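PDB 5H2D: KLLA0C04147p from Kluyveromyces lactis, which binds ergosterol in its oxysterol-binding-protein-related domain, the part crystallised here, and probably transfers sterols between membranes. Local coordinates for residues E68-E78 with F328-N338. Sequence-based numbering, arbitrary orientation.
Sequences EPTSLLQRVAE and FNLTKFAVTLN. With ERG (ergosterol), chain B.
E68 meets F328 through a water that donates to both E68 OE2 and F328 O, while methyl CD2 of L330 lies 3.8 Å from CD of E68. P69, whose compact ring presents polarised C-H bonds, suits an aromatic face; its CD sits over the F328 ring, 3.5 Å from the centroid, a CH-pi contact. T70 serves both neighbours, its methyl CG2 beside L330 and its hydroxyl on E68 OE1. The amide of Q74 both accepts and donates. Its OE1 takes S71 N in a capping box, and Q359 NE2 as well. Its NE2 donates to N338 OD1 at 2.9 Å, nearly straight at 170°; the two amide planes stand 77° apart. A leucine here would probably leave N338 OD1 without this donor and the helix start without half its box. R75 is long enough to bridge E68 and E78, its guanidinium also lying against ergosterol. E78 packs its aliphatic CG on L337 CD1 (3.8 Å), while its carboxylate meets R75, R116 and a water shared with T331 OG1. The short helices 72-77 and 332-337 cross at 136°, nearer antiparallel than parallel; both pack on strands 128-133 and 138-146, L72 and R75 face the sterol, and helix 357-363 covers P69, S71 and N338.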
ATOM      1  N   GLU A  68      -7.789  -0.340  14.340  1.00 11.43           N
ATOM      2  CA  GLU A  68      -8.203  -1.298  13.329  1.00 11.89           C
ATOM      3  C   GLU A  68      -7.292  -2.520  13.400  1.00 11.26           C
ATOM      4  O   GLU A  68      -6.081  -2.361  13.524  1.00 11.71           O
ATOM      5  CB  GLU A  68      -8.107  -0.656  11.931  1.00 11.48           C
ATOM      6  CG  GLU A  68      -8.588  -1.529  10.802  1.00 13.38           C
ATOM      7  CD  GLU A  68      -8.434  -0.832   9.463  1.00 11.63           C
ATOM      8  OE1 GLU A  68      -7.440  -1.087   8.751  1.00 12.78           O
ATOM      9  OE2 GLU A  68      -9.310  -0.023   9.123  1.00 13.83           O
ATOM     10  N   PRO A  69      -7.834  -3.748  13.281  1.00 11.59           N
ATOM     11  CA  PRO A  69      -6.989  -4.949  13.395  1.00 12.08           C
ATOM     12  C   PRO A  69      -6.256  -5.288  12.114  1.00 11.66           C
ATOM     13  O   PRO A  69      -6.201  -6.445  11.693  1.00 13.00           O
ATOM     14  CB  PRO A  69      -7.998  -6.047  13.749  1.00 15.74           C
ATOM     15  CG  PRO A  69      -9.228  -5.607  13.015  1.00 13.92           C
ATOM     16  CD  PRO A  69      -9.262  -4.100  13.179  1.00 14.99           C
ATOM     17  N   THR A  70      -5.674  -4.285  11.480  1.00  9.69           N
ATOM     18  CA  THR A  70      -4.743  -4.499  10.391  1.00  9.51           C
ATOM     19  C   THR A  70      -3.436  -3.849  10.796  1.00 10.21           C
ATOM     20  O   THR A  70      -3.417  -2.970  11.650  1.00 12.35           O
ATOM     21  CB  THR A  70      -5.218  -3.868   9.083  1.00 11.84           C
ATOM     22  OG1 THR A  70      -5.282  -2.443   9.255  1.00 14.50           O
ATOM     23  CG2 THR A  70      -6.605  -4.403   8.694  1.00 13.82           C
ATOM     24  N   SER A  71      -2.349  -4.273  10.174  1.00  7.78           N
ATOM     25  CA  SER A  71      -1.048  -3.656  10.395  1.00  9.85           C
ATOM     26  C   SER A  71      -0.792  -2.570   9.356  1.00  9.36           C
ATOM     27  O   SER A  71      -1.324  -2.615   8.247  1.00  9.29           O
ATOM     28  CB  SER A  71       0.055  -4.720  10.311  1.00  9.73           C
ATOM     29  OG  SER A  71       1.351  -4.175  10.532  1.00  9.99           O
ATOM     30  N   LEU A  72       0.034  -1.579   9.717  1.00 10.18           N
ATOM     31  CA  LEU A  72       0.547  -0.693   8.674  1.00  9.96           C
ATOM     32  C   LEU A  72       1.140  -1.502   7.514  1.00  9.08           C
ATOM     33  O   LEU A  72       1.003  -1.121   6.342  1.00 10.23           O
ATOM     34  CB  LEU A  72       1.582   0.278   9.257  1.00 11.07           C
ATOM     35  CG  LEU A  72       1.366   1.775   8.997  1.00 15.59           C
ATOM     36  CD1 LEU A  72       1.454   2.089   7.523  1.00 16.24           C
ATOM     37  CD2 LEU A  72       0.030   2.227   9.573  1.00 16.09           C
ATOM     38  N   LEU A  73       1.778  -2.644   7.816  1.00  9.09           N
ATOM     39  CA  LEU A  73       2.344  -3.486   6.758  1.00  9.05           C
ATOM     40  C   LEU A  73       1.275  -3.970   5.791  1.00 10.70           C
ATOM     41  O   LEU A  73       1.543  -4.134   4.596  1.00 13.31           O
ATOM     42  CB  LEU A  73       3.054  -4.700   7.371  1.00  9.28           C
ATOM     43  CG  LEU A  73       4.191  -4.434   8.347  1.00  9.93           C
ATOM     44  CD1 LEU A  73       4.871  -5.745   8.779  1.00  9.55           C
ATOM     45  CD2 LEU A  73       5.193  -3.495   7.705  1.00 10.25           C
ATOM     46  N   GLN A  74       0.071  -4.226   6.297  1.00  9.39           N
ATOM     47  CA  GLN A  74      -1.020  -4.701   5.463  1.00  9.04           C
ATOM     48  C   GLN A  74      -1.747  -3.556   4.771  1.00  9.97           C
ATOM     49  O   GLN A  74      -2.185  -3.717   3.629  1.00 10.15           O
ATOM     50  CB  GLN A  74      -1.965  -5.543   6.325  1.00  8.49           C
ATOM     51  CG  GLN A  74      -1.276  -6.837   6.795  1.00  8.88           C
ATOM     52  CD  GLN A  74      -1.992  -7.518   7.931  1.00 10.00           C
ATOM     53  OE1 GLN A  74      -2.586  -6.867   8.785  1.00  9.36           O
ATOM     54  NE2 GLN A  74      -1.923  -8.854   7.963  1.00  9.59           N
ATOM     55  N   ARG A  75      -1.851  -2.380   5.411  1.00  8.76           N
ATOM     56  CA  ARG A  75      -2.412  -1.234   4.699  1.00  9.30           C
ATOM     57  C   ARG A  75      -1.591  -0.903   3.466  1.00  9.22           C
ATOM     58  O   ARG A  75      -2.146  -0.508   2.433  1.00  9.38           O
ATOM     59  CB  ARG A  75      -2.484  -0.009   5.614  1.00 10.11           C
ATOM     60  CG  ARG A  75      -3.443  -0.159   6.775  1.00 10.16           C
ATOM     61  CD  ARG A  75      -4.854  -0.563   6.339  1.00 10.93           C
ATOM     62  NE  ARG A  75      -5.522   0.487   5.571  1.00 12.27           N
ATOM     63  CZ  ARG A  75      -6.282   1.445   6.105  1.00  9.96           C
ATOM     64  NH1 ARG A  75      -6.505   1.471   7.418  1.00 12.94           N
ATOM     65  NH2 ARG A  75      -6.830   2.354   5.312  1.00 11.65           N
ATOM     66  N   VAL A  76      -0.265  -1.034   3.555  1.00  9.09           N
ATOM     67  CA  VAL A  76       0.573  -0.780   2.385  1.00  9.47           C
ATOM     68  C   VAL A  76       0.334  -1.827   1.302  1.00  9.54           C
ATOM     69  O   VAL A  76       0.377  -1.511   0.106  1.00 11.44           O
ATOM     70  CB  VAL A  76       2.050  -0.712   2.806  1.00 12.51           C
ATOM     71  CG1 VAL A  76       2.944  -0.654   1.587  1.00 13.70           C
ATOM     72  CG2 VAL A  76       2.280   0.520   3.704  1.00 13.92           C
ATOM     73  N   ALA A  77       0.039  -3.075   1.686  1.00  9.69           N
ATOM     74  CA  ALA A  77      -0.309  -4.084   0.689  1.00 10.53           C
ATOM     75  C   ALA A  77      -1.603  -3.761  -0.048  1.00 10.35           C
ATOM     76  O   ALA A  77      -1.818  -4.277  -1.152  1.00 11.17           O
ATOM     77  CB  ALA A  77      -0.419  -5.462   1.350  1.00 11.49           C
ATOM     78  N   GLU A  78      -2.478  -2.926   0.528  1.00  9.88           N
ATOM     79  CA  GLU A  78      -3.679  -2.529  -0.194  1.00  9.29           C
ATOM     80  C   GLU A  78      -3.372  -1.676  -1.424  1.00 11.82           C
ATOM     81  O   GLU A  78      -4.285  -1.425  -2.218  1.00 11.81           O
ATOM     82  CB  GLU A  78      -4.644  -1.809   0.763  1.00 10.73           C
ATOM     83  CG  GLU A  78      -5.170  -2.757   1.859  1.00 10.64           C
ATOM     84  CD  GLU A  78      -6.229  -2.143   2.775  1.00 12.22           C
ATOM     85  OE1 GLU A  78      -7.262  -1.635   2.278  1.00 14.21           O
ATOM     86  OE2 GLU A  78      -6.048  -2.203   4.012  1.00 13.81           O
ATOM     87  N   PHE A 328     -15.193  -3.485  11.339  1.00 14.34           N
ATOM     88  CA  PHE A 328     -14.118  -2.516  11.140  1.00 16.41           C
ATOM     89  C   PHE A 328     -14.176  -1.877   9.759  1.00 14.97           C
ATOM     90  O   PHE A 328     -13.229  -1.186   9.359  1.00 14.14           O
ATOM     91  CB  PHE A 328     -12.739  -3.151  11.364  1.00 14.12           C
ATOM     92  CG  PHE A 328     -12.672  -4.043  12.583  1.00 15.62           C
ATOM     93  CD1 PHE A 328     -12.532  -3.497  13.841  1.00 19.18           C
ATOM     94  CD2 PHE A 328     -12.747  -5.419  12.456  1.00 15.08           C
ATOM     95  CE1 PHE A 328     -12.478  -4.309  14.951  1.00 17.36           C
ATOM     96  CE2 PHE A 328     -12.695  -6.238  13.572  1.00 17.73           C
ATOM     97  CZ  PHE A 328     -12.560  -5.674  14.819  1.00 15.96           C
ATOM     98  N   ASN A 329     -15.269  -2.078   9.017  1.00 12.16           N
ATOM     99  CA  ASN A 329     -15.457  -1.462   7.706  1.00 13.63           C
ATOM    100  C   ASN A 329     -14.377  -1.885   6.720  1.00 12.49           C
ATOM    101  O   ASN A 329     -14.030  -1.140   5.799  1.00 13.69           O
ATOM    102  CB  ASN A 329     -15.527   0.065   7.811  1.00 15.03           C
ATOM    103  CG  ASN A 329     -16.840   0.542   8.381  1.00 22.48           C
ATOM    104  OD1 ASN A 329     -17.800  -0.224   8.467  1.00 25.29           O
ATOM    105  ND2 ASN A 329     -16.903   1.809   8.755  1.00 23.88           N
ATOM    106  N   LEU A 330     -13.839  -3.086   6.892  1.00 11.77           N
ATOM    107  CA  LEU A 330     -12.806  -3.555   5.985  1.00 11.17           C
ATOM    108  C   LEU A 330     -13.369  -3.786   4.590  1.00 12.20           C
ATOM    109  O   LEU A 330     -14.554  -4.091   4.415  1.00 14.60           O
ATOM    110  CB  LEU A 330     -12.196  -4.852   6.500  1.00 10.34           C
ATOM    111  CG  LEU A 330     -11.464  -4.794   7.836  1.00 10.20           C
ATOM    112  CD1 LEU A 330     -10.763  -6.125   8.066  1.00 12.60           C
ATOM    113  CD2 LEU A 330     -10.458  -3.633   7.874  1.00 12.68           C
ATOM    114  N   THR A 331     -12.505  -3.641   3.590  1.00 12.13           N
ATOM    115  CA  THR A 331     -12.828  -4.054   2.230  1.00 11.39           C
ATOM    116  C   THR A 331     -12.704  -5.570   2.091  1.00 11.42           C
ATOM    117  O   THR A 331     -12.076  -6.245   2.907  1.00 11.87           O
ATOM    118  CB  THR A 331     -11.887  -3.408   1.214  1.00 12.98           C
ATOM    119  OG1 THR A 331     -10.539  -3.813   1.493  1.00 12.58           O
ATOM    120  CG2 THR A 331     -11.998  -1.877   1.240  1.00 13.77           C
ATOM    121  N   LYS A 332     -13.281  -6.103   1.012  1.00 13.47           N
ATOM    122  CA  LYS A 332     -13.073  -7.515   0.697  1.00 13.50           C
ATOM    123  C   LYS A 332     -11.589  -7.836   0.609  1.00 11.74           C
ATOM    124  O   LYS A 332     -11.119  -8.841   1.158  1.00 13.17           O
ATOM    125  CB  LYS A 332     -13.751  -7.880  -0.627  1.00 18.11           C
ATOM    126  CG  LYS A 332     -15.257  -8.024  -0.592  1.00 21.57           C
ATOM    127  CD  LYS A 332     -15.711  -8.938  -1.756  1.00 24.89           C
ATOM    128  CE  LYS A 332     -16.656  -8.246  -2.730  1.00 35.67           C
ATOM    129  NZ  LYS A 332     -15.980  -7.199  -3.550  1.00 37.49           N
ATOM    130  N   PHE A 333     -10.831  -6.991  -0.099  1.00 12.28           N
ATOM    131  CA  PHE A 333      -9.408  -7.255  -0.255  1.00 11.62           C
ATOM    132  C   PHE A 333      -8.707  -7.233   1.096  1.00 10.27           C
ATOM    133  O   PHE A 333      -7.880  -8.105   1.386  1.00 11.29           O
ATOM    134  CB  PHE A 333      -8.776  -6.235  -1.201  1.00 10.96           C
ATOM    135  CG  PHE A 333      -7.332  -6.514  -1.516  1.00 11.64           C
ATOM    136  CD1 PHE A 333      -6.980  -7.492  -2.442  1.00 13.10           C
ATOM    137  CD2 PHE A 333      -6.317  -5.778  -0.912  1.00 12.64           C
ATOM    138  CE1 PHE A 333      -5.656  -7.740  -2.735  1.00 12.17           C
ATOM    139  CE2 PHE A 333      -4.994  -6.032  -1.202  1.00 13.81           C
ATOM    140  CZ  PHE A 333      -4.659  -7.001  -2.123  1.00 12.85           C
ATOM    141  N   ALA A 334      -9.033  -6.251   1.940  1.00 11.03           N
ATOM    142  CA  ALA A 334      -8.370  -6.174   3.234  1.00  9.27           C
ATOM    143  C   ALA A 334      -8.677  -7.392   4.090  1.00 10.43           C
ATOM    144  O   ALA A 334      -7.821  -7.838   4.853  1.00 10.63           O
ATOM    145  CB  ALA A 334      -8.765  -4.887   3.968  1.00 10.16           C
ATOM    146  N   VAL A 335      -9.888  -7.947   3.970  1.00  9.42           N
ATOM    147  CA  VAL A 335     -10.234  -9.155   4.714  1.00 11.63           C
ATOM    148  C   VAL A 335      -9.301 -10.311   4.374  1.00 12.69           C
ATOM    149  O   VAL A 335      -9.039 -11.179   5.226  1.00 11.06           O
ATOM    150  CB  VAL A 335     -11.714  -9.508   4.459  1.00 11.54           C
ATOM    151  CG1 VAL A 335     -12.024 -10.939   4.939  1.00 13.29           C
ATOM    152  CG2 VAL A 335     -12.616  -8.535   5.202  1.00 12.68           C
ATOM    153  N   THR A 336      -8.744 -10.335   3.153  1.00 11.70           N
ATOM    154  CA  THR A 336      -7.871 -11.455   2.795  1.00 11.68           C
ATOM    155  C   THR A 336      -6.493 -11.386   3.450  1.00 10.90           C
ATOM    156  O   THR A 336      -5.789 -12.403   3.485  1.00 11.33           O
ATOM    157  CB  THR A 336      -7.663 -11.558   1.274  1.00 11.58           C
ATOM    158  OG1 THR A 336      -6.789 -10.512   0.811  1.00 11.95           O
ATOM    159  CG2 THR A 336      -8.991 -11.524   0.521  1.00 12.36           C
ATOM    160  N   LEU A 337      -6.088 -10.226   3.975  1.00  9.58           N
ATOM    161  CA  LEU A 337      -4.672 -10.001   4.236  1.00 10.66           C
ATOM    162  C   LEU A 337      -4.206 -10.653   5.531  1.00  9.57           C
ATOM    163  O   LEU A 337      -3.142 -11.282   5.562  1.00 12.05           O
ATOM    164  CB  LEU A 337      -4.386  -8.499   4.283  1.00 10.04           C
ATOM    165  CG  LEU A 337      -4.554  -7.783   2.944  1.00 11.58           C
ATOM    166  CD1 LEU A 337      -4.413  -6.271   3.113  1.00 12.34           C
ATOM    167  CD2 LEU A 337      -3.565  -8.292   1.916  1.00 12.69           C
ATOM    168  N   ASN A 338      -4.956 -10.474   6.618  1.00 11.03           N
ATOM    169  CA  ASN A 338      -4.566 -11.027   7.910  1.00 11.07           C
ATOM    170  C   ASN A 338      -5.148 -12.412   8.156  1.00 12.47           C
ATOM    171  O   ASN A 338      -5.336 -12.800   9.316  1.00 10.91           O
ATOM    172  CB  ASN A 338      -4.969 -10.083   9.045  1.00 11.31           C
ATOM    173  CG  ASN A 338      -4.124 -10.296  10.289  1.00  9.54           C
ATOM    174  OD1 ASN A 338      -2.919 -10.489  10.190  1.00  9.43           O
ATOM    175  ND2 ASN A 338      -4.762 -10.299  11.466  1.00 12.17           N
TER
HETATM  176  C1  ERG B1301      -2.826   5.520   2.698  1.00  9.20           C
HETATM  177  C2  ERG B1301      -2.351   4.630   1.551  1.00  9.76           C
HETATM  178  C3  ERG B1301      -0.886   4.359   1.769  1.00 10.84           C
HETATM  179  C4  ERG B1301      -0.669   3.655   3.109  1.00 11.30           C
HETATM  180  C5  ERG B1301      -1.284   4.353   4.202  1.00 10.61           C
HETATM  181  C6  ERG B1301      -0.691   4.293   5.455  1.00 10.14           C
HETATM  182  C7  ERG B1301      -1.257   4.887   6.595  1.00 11.51           C
HETATM  183  C8  ERG B1301      -2.476   5.567   6.515  1.00  9.91           C
HETATM  184  C9  ERG B1301      -3.004   5.841   5.219  1.00 10.00           C
HETATM  185  C10 ERG B1301      -2.597   4.878   4.073  1.00 10.36           C
HETATM  186  C11 ERG B1301      -4.560   6.157   5.205  1.00 11.85           C
HETATM  187  C12 ERG B1301      -5.017   6.987   6.409  1.00 11.14           C
HETATM  188  C13 ERG B1301      -4.553   6.268   7.692  1.00 10.89           C
HETATM  189  C14 ERG B1301      -3.009   6.307   7.641  1.00  9.71           C
HETATM  190  C15 ERG B1301      -2.639   5.837   9.032  1.00 11.42           C
HETATM  191  C16 ERG B1301      -3.718   6.479   9.950  1.00 10.00           C
HETATM  192  C17 ERG B1301      -4.760   7.086   8.971  1.00 10.55           C
HETATM  193  C18 ERG B1301      -5.140   4.845   7.830  1.00 10.93           C
HETATM  194  C19 ERG B1301      -3.489   3.613   4.207  1.00 10.28           C
HETATM  195  C20 ERG B1301      -6.154   7.067   9.639  1.00 11.72           C
HETATM  196  C21 ERG B1301      -7.286   7.563   8.746  1.00 13.03           C
HETATM  197  C22 ERG B1301      -6.047   7.978  10.854  1.00 12.25           C
HETATM  198  C23 ERG B1301      -6.153   7.414  12.236  1.00 13.49           C
HETATM  199  C24 ERG B1301      -6.007   8.343  13.441  1.00 12.13           C
HETATM  200  C25 ERG B1301      -7.059   7.950  14.487  1.00 13.74           C
HETATM  201  C26 ERG B1301      -8.449   8.140  13.870  1.00 15.98           C
HETATM  202  C27 ERG B1301      -6.987   8.824  15.750  1.00 16.98           C
HETATM  203  C28 ERG B1301      -4.599   8.154  13.969  1.00 11.57           C
HETATM  204  O1  ERG B1301      -0.346   3.541   0.670  1.00 12.53           O
HETATM  205  O   HOH W   1     -11.579   0.555  10.552  1.00 13.51           O
HETATM  206  O   HOH W   2      -8.401  -2.953   0.266  1.00 12.40           O